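Local coordinates for xanthomonas outer protein D (Xanthomonas euvesicatoria, PDB 2OIX) that is a type III secreted virulence effector whose Ulp1-type cysteine protease domain removes SUMO from proteins, at residues P68-P72 with Q103-A108. The protein carries 1 engineered substitution. Residue numbers count along the deposited sequence, not the author numbering.
Sequences PINQP and QQRYLA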
ATOM      1  N   PRO A  68      -1.452   1.570   2.606  1.00 19.30           N
ATOM      2  CA  PRO A  68      -0.659   2.788   2.801  1.00 20.00           C
ATOM      3  C   PRO A  68      -0.445   2.925   4.325  1.00 19.79           C
ATOM      4  O   PRO A  68      -1.391   2.775   5.108  1.00 21.55           O
ATOM      5  CB  PRO A  68      -1.537   3.893   2.227  1.00 20.59           C
ATOM      6  CG  PRO A  68      -2.618   3.148   1.368  1.00 18.93           C
ATOM      7  CD  PRO A  68      -2.838   1.873   2.189  1.00 18.87           C
ATOM      8  N   ILE A  69       0.804   3.163   4.713  1.00 20.40           N
ATOM      9  CA  ILE A  69       1.202   3.293   6.112  1.00 20.56           C
ATOM     10  C   ILE A  69       1.448   4.792   6.402  1.00 20.77           C
ATOM     11  O   ILE A  69       2.396   5.336   5.905  1.00 21.34           O
ATOM     12  CB  ILE A  69       2.461   2.451   6.396  1.00 19.94           C
ATOM     13  CG1 ILE A  69       2.276   0.969   5.989  1.00 20.95           C
ATOM     14  CG2 ILE A  69       2.857   2.536   7.882  1.00 20.81           C
ATOM     15  CD1 ILE A  69       1.130   0.258   6.604  1.00 23.64           C
ATOM     16  N   ASN A  70       0.585   5.420   7.197  1.00 20.33           N
ATOM     17  CA  ASN A  70       0.664   6.828   7.539  1.00 22.31           C
ATOM     18  C   ASN A  70       1.409   7.049   8.837  1.00 22.30           C
ATOM     19  O   ASN A  70       0.990   6.567   9.868  1.00 22.14           O
ATOM     20  CB  ASN A  70      -0.761   7.416   7.668  1.00 22.01           C
ATOM     21  CG  ASN A  70      -0.776   8.912   7.705  1.00 24.10           C
ATOM     22  OD1 ASN A  70       0.234   9.579   7.444  1.00 25.84           O
ATOM     23  ND2 ASN A  70      -1.942   9.465   7.975  1.00 23.42           N
ATOM     24  N   GLN A  71       2.505   7.783   8.783  1.00 23.82           N
ATOM     25  CA  GLN A  71       3.037   8.365   9.993  1.00 25.34           C
ATOM     26  C   GLN A  71       2.455   9.787  10.027  1.00 26.91           C
ATOM     27  O   GLN A  71       2.853  10.629   9.232  1.00 27.02           O
ATOM     28  CB  GLN A  71       4.574   8.359  10.017  1.00 25.72           C
ATOM     29  CG  GLN A  71       5.150   8.649  11.407  1.00 25.22           C
ATOM     30  CD  GLN A  71       6.696   8.701  11.477  1.00 24.81           C
ATOM     31  OE1 GLN A  71       7.246   9.327  12.376  1.00 25.70           O
ATOM     32  NE2 GLN A  71       7.375   8.044  10.558  1.00 23.68           N
ATOM     33  N   PRO A  72       1.470  10.022  10.915  1.00 28.36           N
ATOM     34  CA  PRO A  72       0.581  11.191  10.860  1.00 30.05           C
ATOM     35  C   PRO A  72       1.348  12.505  10.782  1.00 31.23           C
ATOM     36  O   PRO A  72       2.231  12.755  11.612  1.00 31.76           O
ATOM     37  CB  PRO A  72      -0.199  11.094  12.169  1.00 30.20           C
ATOM     38  CG  PRO A  72      -0.202   9.633  12.497  1.00 30.07           C
ATOM     39  CD  PRO A  72       1.147   9.137  12.054  1.00 28.68           C
ATOM     40  N   GLN A 103      10.448   4.559  13.344  1.00 27.25           N
ATOM     41  CA  GLN A 103       8.990   4.592  13.484  1.00 28.17           C
ATOM     42  C   GLN A 103       8.254   3.995  12.281  1.00 26.74           C
ATOM     43  O   GLN A 103       7.312   3.225  12.469  1.00 26.19           O
ATOM     44  CB  GLN A 103       8.390   5.961  13.896  1.00 28.82           C
ATOM     45  CG  GLN A 103       6.933   5.753  14.444  1.00 32.00           C
ATOM     46  CD  GLN A 103       6.200   6.992  14.935  1.00 32.55           C
ATOM     47  OE1 GLN A 103       6.809   7.944  15.438  1.00 38.82           O
ATOM     48  NE2 GLN A 103       4.862   6.987  14.781  1.00 35.62           N
ATOM     49  N   GLN A 104       8.699   4.311  11.073  1.00 25.71           N
ATOM     50  CA  GLN A 104       7.957   3.884   9.860  1.00 26.28           C
ATOM     51  C   GLN A 104       7.847   2.360   9.708  1.00 26.38           C
ATOM     52  O   GLN A 104       6.746   1.819   9.493  1.00 26.18           O
ATOM     53  CB  GLN A 104       8.580   4.524   8.602  1.00 26.20           C
ATOM     54  CG  GLN A 104       7.603   4.452   7.403  1.00 24.88           C
ATOM     55  CD  GLN A 104       6.421   5.449   7.511  1.00 25.99           C
ATOM     56  OE1 GLN A 104       6.442   6.358   8.319  1.00 27.05           O
ATOM     57  NE2 GLN A 104       5.437   5.300   6.649  1.00 24.50           N
ATOM     58  N   ARG A 105       8.976   1.656   9.862  1.00 25.82           N
ATOM     59  CA  ARG A 105       8.938   0.213   9.753  1.00 26.92           C
ATOM     60  C   ARG A 105       8.169  -0.397  10.933  1.00 26.24           C
ATOM     61  O   ARG A 105       7.486  -1.387  10.756  1.00 26.36           O
ATOM     62  CB  ARG A 105      10.344  -0.371   9.637  1.00 28.44           C
ATOM     63  CG  ARG A 105      10.398  -1.873   9.616  1.00 28.81           C
ATOM     64  CD  ARG A 105       9.699  -2.538   8.427  1.00 30.63           C
ATOM     65  NE  ARG A 105       9.620  -3.975   8.687  1.00 33.59           N
ATOM     66  CZ  ARG A 105      10.346  -4.915   8.080  1.00 34.47           C
ATOM     67  NH1 ARG A 105      11.205  -4.619   7.108  1.00 30.54           N
ATOM     68  NH2 ARG A 105      10.187  -6.168   8.442  1.00 34.62           N
ATOM     69  N   TYR A 106       8.256   0.226  12.109  1.00 24.93           N
ATOM     70  CA  TYR A 106       7.426  -0.159  13.250  1.00 25.47           C
ATOM     71  C   TYR A 106       5.923  -0.148  12.922  1.00 25.27           C
ATOM     72  O   TYR A 106       5.212  -1.105  13.210  1.00 24.75           O
ATOM     73  CB  TYR A 106       7.727   0.752  14.434  1.00 25.99           C
ATOM     74  CG  TYR A 106       6.831   0.506  15.621  1.00 27.05           C
ATOM     75  CD1 TYR A 106       6.912  -0.691  16.334  1.00 27.61           C
ATOM     76  CD2 TYR A 106       5.919   1.472  16.038  1.00 28.13           C
ATOM     77  CE1 TYR A 106       6.104  -0.935  17.443  1.00 28.01           C
ATOM     78  CE2 TYR A 106       5.098   1.241  17.153  1.00 31.48           C
ATOM     79  CZ  TYR A 106       5.198   0.028  17.833  1.00 30.10           C
ATOM     80  OH  TYR A 106       4.407  -0.199  18.934  1.00 31.89           O
ATOM     81  N   LEU A 107       5.449   0.948  12.336  1.00 24.86           N
ATOM     82  CA  LEU A 107       4.053   1.072  11.916  1.00 25.33           C
ATOM     83  C   LEU A 107       3.713  -0.054  10.918  1.00 26.14           C
ATOM     84  O   LEU A 107       2.702  -0.706  11.098  1.00 25.20           O
ATOM     85  CB  LEU A 107       3.780   2.460  11.294  1.00 25.02           C
ATOM     86  CG  LEU A 107       3.884   3.678  12.234  1.00 26.38           C
ATOM     87  CD1 LEU A 107       3.745   4.994  11.470  1.00 26.98           C
ATOM     88  CD2 LEU A 107       2.800   3.566  13.300  1.00 28.83           C
ATOM     89  N   ALA A 108       4.555  -0.282   9.894  1.00 25.67           N
ATOM     90  CA  ALA A 108       4.347  -1.434   8.957  1.00 25.79           C
ATOM     91  C   ALA A 108       4.312  -2.817   9.674  1.00 26.35           C
ATOM     92  O   ALA A 108       3.536  -3.721   9.310  1.00 23.78           O
ATOM     93  CB  ALA A 108       5.418  -1.430   7.861  1.00 26.88           C
TER
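A helix-on-strand contact, part apolar and part side-chain amide, joins the C-terminal end of strand 64-71, an inner strand of the mixed sheet, to the first turns of helix 102-114. The axes of segments 68-71 and 103-108 approach to 8.5 Å, and their directions differ by 133°, so the helix segment crosses the strand obliquely, with an antiparallel sense. Ile-69 CA lies 6.4 Å from Ala-108 CA and Gln-71 CA 6.7 Å from Gln-104 CA, which follows that sense. Strand alternation selects the contacting residues: the CA-to-CB bonds of Ile-69 and Gln-71 point toward the helix, that of Asn-70 away. The helix answers with residues 103, 104, 107 and 108, the i, i+1, i+4, i+5 pattern of one helical face. In the apolar part of the contact, Ile-69 CG2 lies 3.5 Å from Leu-107 CB, and Ile-69 CG1 lies 4.4 Å from Ala-108 CB; Leu-107 CD1 is also 3.8 Å from Gln-71 CB. The polar part centres on Gln-104. Gln-104 OE1 accepts a nearly straight hydrogen bond from Gln-71 NE2 (3.0 Å, 164°), whereas Gln-104 NE2 gives Ile-69 O only a weak one (3.1 Å, 123°). Gln-104 NE2 has its stronger hydrogen-bond partner in Ser-77 OG, on neighbouring strand 75-82. Because the backbone of Ile-69 also pairs with Ser-77, the Gln-104 amide ties the helix to two adjacent antiparallel strands. The 355 Å² buried between the segments exemplifies alpha/beta packing within the Ulp1-family (C48, clan CE) cysteine protease catalytic domain, where a helix lies against the central sheet.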